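Local coordinates for protein insulinase family protease (Yersinia pestis, PDB 3GO9) that is predicted to belong to the insulinase (M16) family of peptidases, pairing an insulinase-type domain with a domain of the inactive M16 type, at residues 56-59 against 60-64; 188-191 against 192-196; 278-282 against 283-287. All blocks are in the same frame, centred on the assembly; numbering follows the deposited sequence. Where two conformers were deposited one is given.

Interaction 1: 56-59 against 60-64; sequences VNTG and SLSEN
Gly59 and Ser62 close a short turn: the N-H of Ser62 meets Gly59 O at 3.0 Å, the i to i+3 bond that opens the 3-10 segment 60-62. A second such bond follows, Glu63 N to Ser60 O at 3.1 Å. Ser62 folds its side chain back over the glycine. With OG opposite its own carbonyl carbon (chi1 -68°), the hydroxyl reaches a water that lies 2.9 Å from Ser62 OG and accepts from Gly59 N, 2.9 Å away, so a small polar residue ties the amide entering the turn to the turn itself. Thr58 brings only its methyl, CG2 resting 4.0 Å from Ser62 OG. Gly59 is extended and, having no side chain, leaves the side chain of Ser62 and the water to lie close to its backbone. Ser60 gives its hydroxyl to His184 O, away from Gly59, while the carboxylate of Glu63 accepts from the amides of Gly69 and Ala71 and spans the start of helix 70-80. The turn thus carries the chain from strand 50-56 of the mixed sheet toward helix 70-80, with Phe202 and Trp206 of helix 196-206 packed against Ser62.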
ATOM      1  N   VAL A  56      14.644  -1.968  -1.877  1.00  9.73           N
ATOM      2  CA  VAL A  56      15.657  -1.483  -2.847  1.00  9.42           C
ATOM      3  C   VAL A  56      14.843  -0.705  -3.884  1.00  8.77           C
ATOM      4  O   VAL A  56      13.893  -1.248  -4.458  1.00  9.29           O
ATOM      5  CB  VAL A  56      16.419  -2.651  -3.532  1.00  9.47           C
ATOM      6  CG1 VAL A  56      17.486  -2.105  -4.511  1.00 10.90           C
ATOM      7  CG2 VAL A  56      17.090  -3.620  -2.477  1.00 10.26           C
ATOM      8  N   ASN A  57      15.212   0.550  -4.136  1.00  9.96           N
ATOM      9  CA  ASN A  57      14.474   1.392  -5.076  1.00  9.84           C
ATOM     10  C   ASN A  57      14.860   1.079  -6.525  1.00 10.23           C
ATOM     11  O   ASN A  57      15.382   1.959  -7.253  1.00 11.77           O
ATOM     12  CB  ASN A  57      14.731   2.861  -4.765  1.00  9.99           C
ATOM     13  CG  ASN A  57      14.231   3.274  -3.430  1.00 16.53           C
ATOM     14  OD1 ASN A  57      13.156   2.805  -2.960  1.00 21.84           O
ATOM     15  ND2 ASN A  57      14.955   4.190  -2.822  1.00 23.16           N
ATOM     16  N   THR A  58      14.665  -0.175  -6.917  1.00  9.97           N
ATOM     17  CA  THR A  58      14.944  -0.683  -8.250  1.00 11.55           C
ATOM     18  C   THR A  58      13.789  -1.585  -8.632  1.00 11.15           C
ATOM     19  O   THR A  58      13.477  -2.540  -7.925  1.00 11.69           O
ATOM     20  CB  THR A  58      16.213  -1.543  -8.203  1.00 12.10           C
ATOM     21  OG1 THR A  58      17.286  -0.694  -7.802  1.00 12.78           O
ATOM     22  CG2 THR A  58      16.566  -2.202  -9.543  1.00 13.65           C
ATOM     23  N   GLY A  59      13.163  -1.265  -9.739  1.00  9.93           N
ATOM     24  CA  GLY A  59      12.073  -2.096 -10.300  1.00  9.32           C
ATOM     25  C   GLY A  59      12.171  -2.099 -11.800  1.00  8.92           C
ATOM     26  O   GLY A  59      13.230  -1.756 -12.377  1.00 10.04           O
ATOM     27  N   SER A  60      11.061  -2.397 -12.452  1.00  9.37           N
ATOM     28  CA  SER A  60      11.035  -2.537 -13.907  1.00  9.26           C
ATOM     29  C   SER A  60      11.232  -1.244 -14.637  1.00  9.74           C
ATOM     30  O   SER A  60      11.644  -1.263 -15.808  1.00 10.35           O
ATOM     31  CB  SER A  60       9.743  -3.173 -14.335  1.00 10.39           C
ATOM     32  OG  SER A  60       8.616  -2.491 -13.842  1.00  9.62           O
ATOM     33  N   LEU A  61      10.939  -0.107 -13.996  1.00 10.15           N
ATOM     34  CA  LEU A  61      11.219   1.165 -14.637  1.00 10.36           C
ATOM     35  C   LEU A  61      12.731   1.389 -14.841  1.00 11.21           C
ATOM     36  O   LEU A  61      13.096   2.215 -15.702  1.00 14.09           O
ATOM     37  CB  LEU A  61      10.596   2.332 -13.880  1.00  9.76           C
ATOM     38  CG  LEU A  61       9.118   2.443 -13.801  1.00 12.18           C
ATOM     39  CD1 LEU A  61       8.649   3.450 -12.764  1.00 13.73           C
ATOM     40  CD2 LEU A  61       8.522   2.770 -15.220  1.00 15.04           C
ATOM     41  N   SER A  62      13.611   0.651 -14.150  1.00 12.20           N
ATOM     42  CA  SER A  62      15.071   0.759 -14.330  1.00 13.60           C
ATOM     43  C   SER A  62      15.571   0.021 -15.545  1.00 13.19           C
ATOM     44  O   SER A  62      16.754   0.127 -15.892  1.00 12.92           O
ATOM     45  CB  SER A  62      15.821   0.107 -13.164  1.00 15.49           C
ATOM     46  OG  SER A  62      15.676   0.794 -11.964  1.00 18.61           O
ATOM     47  N   GLU A  63      14.716  -0.824 -16.119  1.00 11.41           N
ATOM     48  CA  GLU A  63      15.102  -1.705 -17.218  1.00 10.45           C
ATOM     49  C   GLU A  63      14.992  -1.065 -18.577  1.00  9.77           C
ATOM     50  O   GLU A  63      13.935  -0.506 -18.897  1.00 11.51           O
ATOM     51  CB  GLU A  63      14.153  -2.928 -17.235  1.00  9.46           C
ATOM     52  CG  GLU A  63      14.326  -3.832 -16.010  1.00 11.08           C
ATOM     53  CD  GLU A  63      13.205  -4.846 -15.826  1.00 11.81           C
ATOM     54  OE1 GLU A  63      12.257  -4.905 -16.669  1.00  9.94           O
ATOM     55  OE2 GLU A  63      13.276  -5.639 -14.842  1.00 12.56           O
ATOM     56  N   ASN A  64      16.030  -1.192 -19.380  1.00  9.56           N
ATOM     57  CA  ASN A  64      15.931  -0.870 -20.795  1.00 10.45           C
ATOM     58  C   ASN A  64      15.386  -2.077 -21.521  1.00 11.09           C
ATOM     59  O   ASN A  64      15.101  -3.078 -20.888  1.00  9.95           O
ATOM     60  CB  ASN A  64      17.251  -0.334 -21.331  1.00  9.36           C
ATOM     61  CG  ASN A  64      18.385  -1.358 -21.408  1.00 11.41           C
ATOM     62  OD1 ASN A  64      18.173  -2.542 -21.668  1.00 12.24           O
ATOM     63  ND2 ASN A  64      19.638  -0.873 -21.239  1.00 14.62           N
TER
HETATM   64  O   HOH W   1      13.076   1.450 -10.746  1.00 15.35           O

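Interaction 2: 188-191 against 192-196; sequences QPVT and QPVDV
Val190 O and Gln192 NE2 are joined by one water, which donates to Val190 O at 2.6 Å and accepts from Gln192 NE2 at 3.0 Å. The glutamine suits this bridge because its chain is long: CG lies beside the backbone N (chi1 -62°), and the extended chain beyond it carries the amide back alongside the preceding residues. On the way CG passes 4.0 Å from Val190 O, so the aliphatic part of the side chain lies close to the same carbonyl whose oxygen the water holds.

The apolar half of the contact is made by two valines four positions apart. Val190 CG2 meets Val194 CG2 at 3.6 Å, the two branched side chains crossing obliquely. The same methyl of Val194 also comes 3.7 Å from Thr191 O. Between the valines the chain bends at the cis peptide bond before Pro193, a geometry that proline accommodates far more readily than other residues; no direct hydrogen bond joins 188-191 to 192-196 across this bend. Both valines, with Gln192, lean on Leu153 of helix 146-153, and Val190 also touches Phe70 and Leu73 of helix 70-80. Asp195 then N-caps helix 196-206, its carboxylate accepting from Lys198 N. With methyl packing between the valines and a water in place of a direct polar bond, the bend probably owes its shape more to the cis-proline and the neighbouring helices than to bonds of its own.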
ATOM      1  N   GLN A 188       7.518  -9.735 -15.813  1.00 18.67           N
ATOM      2  CA  GLN A 188       7.724 -10.272 -17.201  1.00 20.03           C
ATOM      3  C   GLN A 188       8.857 -11.274 -17.150  1.00 19.90           C
ATOM      4  O   GLN A 188       9.844 -11.031 -16.510  1.00 18.16           O
ATOM      5  CB  GLN A 188       8.157  -9.187 -18.220  1.00 20.98           C
ATOM      6  CG  GLN A 188       7.263  -7.981 -18.369  1.00 24.29           C
ATOM      7  CD  GLN A 188       7.790  -6.805 -19.290  1.00 25.56           C
ATOM      8  OE1 GLN A 188       7.585  -6.869 -20.503  1.00 31.97           O
ATOM      9  NE2 GLN A 188       8.419  -5.719 -18.701  1.00 21.53           N
ATOM     10  N   PRO A 189       8.737 -12.411 -17.862  1.00 20.16           N
ATOM     11  CA  PRO A 189       9.914 -13.258 -17.935  1.00 19.89           C
ATOM     12  C   PRO A 189      11.045 -12.636 -18.749  1.00 18.78           C
ATOM     13  O   PRO A 189      10.805 -11.854 -19.671  1.00 20.14           O
ATOM     14  CB  PRO A 189       9.385 -14.512 -18.632  1.00 21.22           C
ATOM     15  CG  PRO A 189       8.051 -14.637 -18.125  1.00 21.77           C
ATOM     16  CD  PRO A 189       7.514 -13.202 -18.115  1.00 21.96           C
ATOM     17  N   VAL A 190      12.267 -13.007 -18.411  1.00 17.05           N
ATOM     18  CA  VAL A 190      13.430 -12.545 -19.168  1.00 15.87           C
ATOM     19  C   VAL A 190      13.490 -13.170 -20.578  1.00 17.51           C
ATOM     20  O   VAL A 190      13.000 -14.265 -20.768  1.00 16.40           O
ATOM     21  CB  VAL A 190      14.726 -12.852 -18.427  1.00 15.37           C
ATOM     22  CG1 VAL A 190      14.759 -12.059 -17.083  1.00 13.66           C
ATOM     23  CG2 VAL A 190      14.913 -14.366 -18.206  1.00 14.94           C
ATOM     24  N   THR A 191      14.106 -12.452 -21.524  1.00 17.05           N
ATOM     25  CA  THR A 191      14.461 -13.031 -22.836  1.00 18.27           C
ATOM     26  C   THR A 191      15.592 -14.030 -22.695  1.00 17.55           C
ATOM     27  O   THR A 191      16.611 -13.758 -22.090  1.00 17.87           O
ATOM     28  CB  THR A 191      14.874 -11.938 -23.804  1.00 19.18           C
ATOM     29  OG1 THR A 191      13.877 -10.907 -23.761  1.00 20.91           O
ATOM     30  CG2 THR A 191      14.977 -12.481 -25.244  1.00 20.93           C
ATOM     31  N   GLN A 192      15.396 -15.208 -23.276  1.00 18.42           N
ATOM     32  CA  GLN A 192      16.415 -16.228 -23.251  1.00 17.65           C
ATOM     33  C   GLN A 192      17.032 -16.374 -24.645  1.00 16.82           C
ATOM     34  O   GLN A 192      16.346 -16.135 -25.654  1.00 17.85           O
ATOM     35  CB  GLN A 192      15.803 -17.533 -22.791  1.00 17.69           C
ATOM     36  CG  GLN A 192      15.241 -17.476 -21.411  1.00 20.44           C
ATOM     37  CD  GLN A 192      14.898 -18.835 -20.887  1.00 23.02           C
ATOM     38  OE1 GLN A 192      15.544 -19.819 -21.246  1.00 27.98           O
ATOM     39  NE2 GLN A 192      13.839 -18.916 -20.059  1.00 23.07           N
ATOM     40  N   PRO A 193      18.333 -16.696 -24.702  1.00 16.15           N
ATOM     41  CA  PRO A 193      19.300 -16.884 -23.597  1.00 16.23           C
ATOM     42  C   PRO A 193      19.639 -15.565 -22.920  1.00 14.60           C
ATOM     43  O   PRO A 193      19.730 -14.505 -23.581  1.00 14.38           O
ATOM     44  CB  PRO A 193      20.542 -17.470 -24.306  1.00 15.82           C
ATOM     45  CG  PRO A 193      20.070 -17.739 -25.698  1.00 17.48           C
ATOM     46  CD  PRO A 193      18.979 -16.841 -26.015  1.00 16.71           C
ATOM     47  N   VAL A 194      19.854 -15.633 -21.612  1.00 14.26           N
ATOM     48  CA  VAL A 194      20.156 -14.447 -20.794  1.00 14.04           C
ATOM     49  C   VAL A 194      21.619 -14.133 -20.946  1.00 13.28           C
ATOM     50  O   VAL A 194      22.477 -15.025 -20.828  1.00 13.39           O
ATOM     51  CB  VAL A 194      19.853 -14.718 -19.306  1.00 13.31           C
ATOM     52  CG1 VAL A 194      20.299 -13.508 -18.416  1.00 14.91           C
ATOM     53  CG2 VAL A 194      18.366 -15.014 -19.119  1.00 14.16           C
ATOM     54  N   ASP A 195      21.908 -12.852 -21.166  1.00 13.08           N
ATOM     55  CA  ASP A 195      23.246 -12.351 -21.155  1.00 14.80           C
ATOM     56  C   ASP A 195      23.592 -12.120 -19.695  1.00 14.90           C
ATOM     57  O   ASP A 195      23.166 -11.107 -19.113  1.00 14.07           O
ATOM     58  CB  ASP A 195      23.269 -11.046 -21.941  1.00 16.16           C
ATOM     59  CG  ASP A 195      24.646 -10.449 -22.028  1.00 18.71           C
ATOM     60  OD1 ASP A 195      24.854  -9.686 -22.983  1.00 27.65           O
ATOM     61  OD2 ASP A 195      25.501 -10.714 -21.174  1.00 21.76           O
ATOM     62  N   VAL A 196      24.242 -13.121 -19.090  1.00 14.52           N
ATOM     63  CA  VAL A 196      24.495 -13.113 -17.650  1.00 13.95           C
ATOM     64  C   VAL A 196      25.394 -11.912 -17.295  1.00 15.94           C
ATOM     65  O   VAL A 196      25.224 -11.280 -16.244  1.00 13.76           O
ATOM     66  CB  VAL A 196      25.054 -14.480 -17.153  1.00 15.35           C
ATOM     67  CG1 VAL A 196      25.535 -14.397 -15.753  1.00 16.33           C
ATOM     68  CG2 VAL A 196      23.974 -15.609 -17.329  1.00 17.67           C
TER
HETATM   69  O   HOH W   2      12.267 -16.428 -19.549  1.00 24.55           O

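Interaction 3: 278-282 against 283-287; sequences HPIQD and SMALS
Asp282 and Ala285 form the tight part of this contact: Asp282 OD1 accepts from Ala285 N at 2.9 Å, the N-H pointing at it almost straight (167°) and nearly in line with the C-O bond. The carboxylate gets there because CG is tucked between the backbone N and carbonyl carbon of Asp282 (chi1 61°), which bends it back over the first turn. The main chain of the same residue holds the next amide, Leu286 N to Asp282 O at 2.9 Å. This is a classic N-cap at the start of helix 283-309; aspartate suits it, being short, with a negative charge that should be welcome at the positive end of the helix dipole. Just before the cap, Ile280 lays its branch methyl CG2 against the turn, 3.9 Å from Ala285 CB and 3.8 Å from Leu286 CB, and the small alanine lets it come close. Leu286 continues this apolar face onto Leu414 of helix 408-421. The solvent side is looser. There the exposed Met284, a selenomethionine, was deposited in two conformers; in one of them the chain curls at chi2 and chi3 and brings CE near Asp282 OD2, an approach that the second conformer leaves doubtful.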
ATOM      1  N   HIS A 278      -1.807  14.871  -2.097  1.00 22.00           N
ATOM      2  CA  HIS A 278      -0.836  15.833  -1.549  1.00 23.10           C
ATOM      3  C   HIS A 278      -0.485  15.387  -0.127  1.00 22.57           C
ATOM      4  O   HIS A 278      -1.359  15.473   0.734  1.00 23.14           O
ATOM      5  CB  HIS A 278      -1.484  17.208  -1.551  1.00 24.21           C
ATOM      6  CG  HIS A 278      -1.979  17.638  -2.906  1.00 26.10           C
ATOM      7  ND1 HIS A 278      -3.319  17.771  -3.214  1.00 29.14           N
ATOM      8  CD2 HIS A 278      -1.301  17.912  -4.049  1.00 29.25           C
ATOM      9  CE1 HIS A 278      -3.443  18.125  -4.485  1.00 28.27           C
ATOM     10  NE2 HIS A 278      -2.231  18.216  -5.012  1.00 29.56           N
ATOM     11  N   PRO A 279       0.763  14.898   0.103  1.00 22.03           N
ATOM     12  CA  PRO A 279       1.173  14.503   1.458  1.00 21.31           C
ATOM     13  C   PRO A 279       0.906  15.579   2.507  1.00 19.75           C
ATOM     14  O   PRO A 279       1.059  16.793   2.275  1.00 21.15           O
ATOM     15  CB  PRO A 279       2.679  14.216   1.337  1.00 22.03           C
ATOM     16  CG  PRO A 279       2.854  13.731  -0.077  1.00 23.37           C
ATOM     17  CD  PRO A 279       1.874  14.661  -0.858  1.00 23.28           C
ATOM     18  N   ILE A 280       0.553  15.098   3.689  1.00 18.51           N
ATOM     19  CA  ILE A 280       0.128  15.960   4.764  1.00 18.06           C
ATOM     20  C   ILE A 280       1.379  16.560   5.476  1.00 19.85           C
ATOM     21  O   ILE A 280       2.106  15.817   6.079  1.00 20.60           O
ATOM     22  CB  ILE A 280      -0.677  15.128   5.732  1.00 16.65           C
ATOM     23  CG1 ILE A 280      -1.981  14.687   5.052  1.00 15.74           C
ATOM     24  CG2 ILE A 280      -0.984  15.922   7.015  1.00 17.34           C
ATOM     25  CD1 ILE A 280      -2.567  13.432   5.593  1.00 14.62           C
ATOM     26  N   GLN A 281       1.553  17.872   5.408  1.00 21.32           N
ATOM     27  CA  GLN A 281       2.799  18.566   5.872  1.00 22.75           C
ATOM     28  C   GLN A 281       2.634  19.139   7.249  1.00 21.80           C
ATOM     29  O   GLN A 281       3.621  19.459   7.930  1.00 21.67           O
ATOM     30  CB  GLN A 281       3.118  19.759   4.976  1.00 23.97           C
ATOM     31  CG  GLN A 281       3.612  19.462   3.573  1.00 28.85           C
ATOM     32  CD  GLN A 281       4.717  18.467   3.612  1.00 32.54           C
ATOM     33  OE1 GLN A 281       5.912  18.823   3.670  1.00 34.68           O
ATOM     34  NE2 GLN A 281       4.333  17.203   3.669  1.00 28.21           N
ATOM     35  N   ASP A 282       1.400  19.378   7.634  1.00 18.81           N
ATOM     36  CA  ASP A 282       1.149  20.149   8.816  1.00 17.43           C
ATOM     37  C   ASP A 282      -0.218  19.817   9.359  1.00 16.92           C
ATOM     38  O   ASP A 282      -0.966  18.999   8.773  1.00 15.53           O
ATOM     39  CB  ASP A 282       1.313  21.666   8.535  1.00 18.01           C
ATOM     40  CG  ASP A 282       0.358  22.195   7.483  1.00 22.22           C
ATOM     41  OD1 ASP A 282      -0.784  21.725   7.431  1.00 20.16           O
ATOM     42  OD2 ASP A 282       0.730  23.144   6.735  1.00 29.73           O
ATOM     43  N   SER A 283      -0.490  20.374  10.530  1.00 15.19           N
ATOM     44  CA  SER A 283      -1.676  20.042  11.307  1.00 15.63           C
ATOM     45  C   SER A 283      -2.960  20.433  10.566  1.00 15.76           C
ATOM     46  O   SER A 283      -3.984  19.745  10.677  1.00 15.15           O
ATOM     47  CB  SER A 283      -1.620  20.717  12.680  1.00 15.93           C
ATOM     48  OG  SER A 283      -2.754  20.363  13.479  1.00 18.70           O
HETATM   49  N   MSE A 284      -2.898  21.528   9.822  1.00 16.22           N
HETATM   50  CA  MSE A 284      -4.078  22.033   9.105  0.60 16.78           C
HETATM   51  C   MSE A 284      -4.453  21.065   7.997  1.00 16.74           C
HETATM   52  O   MSE A 284      -5.659  20.753   7.811  1.00 16.35           O
HETATM   53  CB  MSE A 284      -3.801  23.442   8.552  0.60 17.81           C
HETATM   54  CG  MSE A 284      -3.444  24.440   9.657  0.60 19.07           C
HETATM   55 SE   MSE A 284      -1.530  24.461  10.218  0.36 22.13          SE
HETATM   56  CE  MSE A 284      -0.779  25.359   8.638  0.60 22.68           C
ATOM     57  N   ALA A 285      -3.440  20.580   7.278  1.00 15.77           N
ATOM     58  CA  ALA A 285      -3.619  19.585   6.221  1.00 15.14           C
ATOM     59  C   ALA A 285      -4.128  18.314   6.843  1.00 15.12           C
ATOM     60  O   ALA A 285      -4.935  17.589   6.241  1.00 14.58           O
ATOM     61  CB  ALA A 285      -2.329  19.293   5.490  1.00 15.76           C
ATOM     62  N   LEU A 286      -3.626  17.997   8.041  1.00 12.77           N
ATOM     63  CA  LEU A 286      -4.091  16.777   8.703  1.00 11.80           C
ATOM     64  C   LEU A 286      -5.608  16.854   8.985  1.00 11.30           C
ATOM     65  O   LEU A 286      -6.356  15.891   8.731  1.00 11.33           O
ATOM     66  CB  LEU A 286      -3.306  16.543  10.016  1.00 10.94           C
ATOM     67  CG  LEU A 286      -3.705  15.284  10.776  1.00 10.96           C
ATOM     68  CD1 LEU A 286      -3.591  13.945   9.978  1.00 10.10           C
ATOM     69  CD2 LEU A 286      -2.843  15.163  12.065  1.00 13.96           C
ATOM     70  N   SER A 287      -6.033  17.977   9.547  1.00 11.86           N
ATOM     71  CA  SER A 287      -7.428  18.199   9.829  1.00 13.47           C
ATOM     72  C   SER A 287      -8.309  18.131   8.563  1.00 14.12           C
ATOM     73  O   SER A 287      -9.416  17.546   8.584  1.00 14.74           O
ATOM     74  CB  SER A 287      -7.583  19.566  10.485  1.00 14.91           C
ATOM     75  OG  SER A 287      -7.086  19.447  11.796  1.00 19.81           O
TER

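All three contacts lie within single continuous stretches where a loop leads into or towards a helix, yet they differ in depth and bonding. Interaction 1 is buried and polar, a backbone turn backed by water; interaction 2 lies on the surface and joins its halves by methyl packing and a water; interaction 3 is partly buried and relies on direct capping bonds beside an apolar patch. Interactions 1 and 2, with centres about 16 Å apart, share neighbours: helix 70-80 follows the first and is touched by the second, and helix 196-206 packs on the first and follows the second. Interaction 3 stands apart, its centre about 31 Å from that of interaction 1 and 45 Å from that of interaction 2.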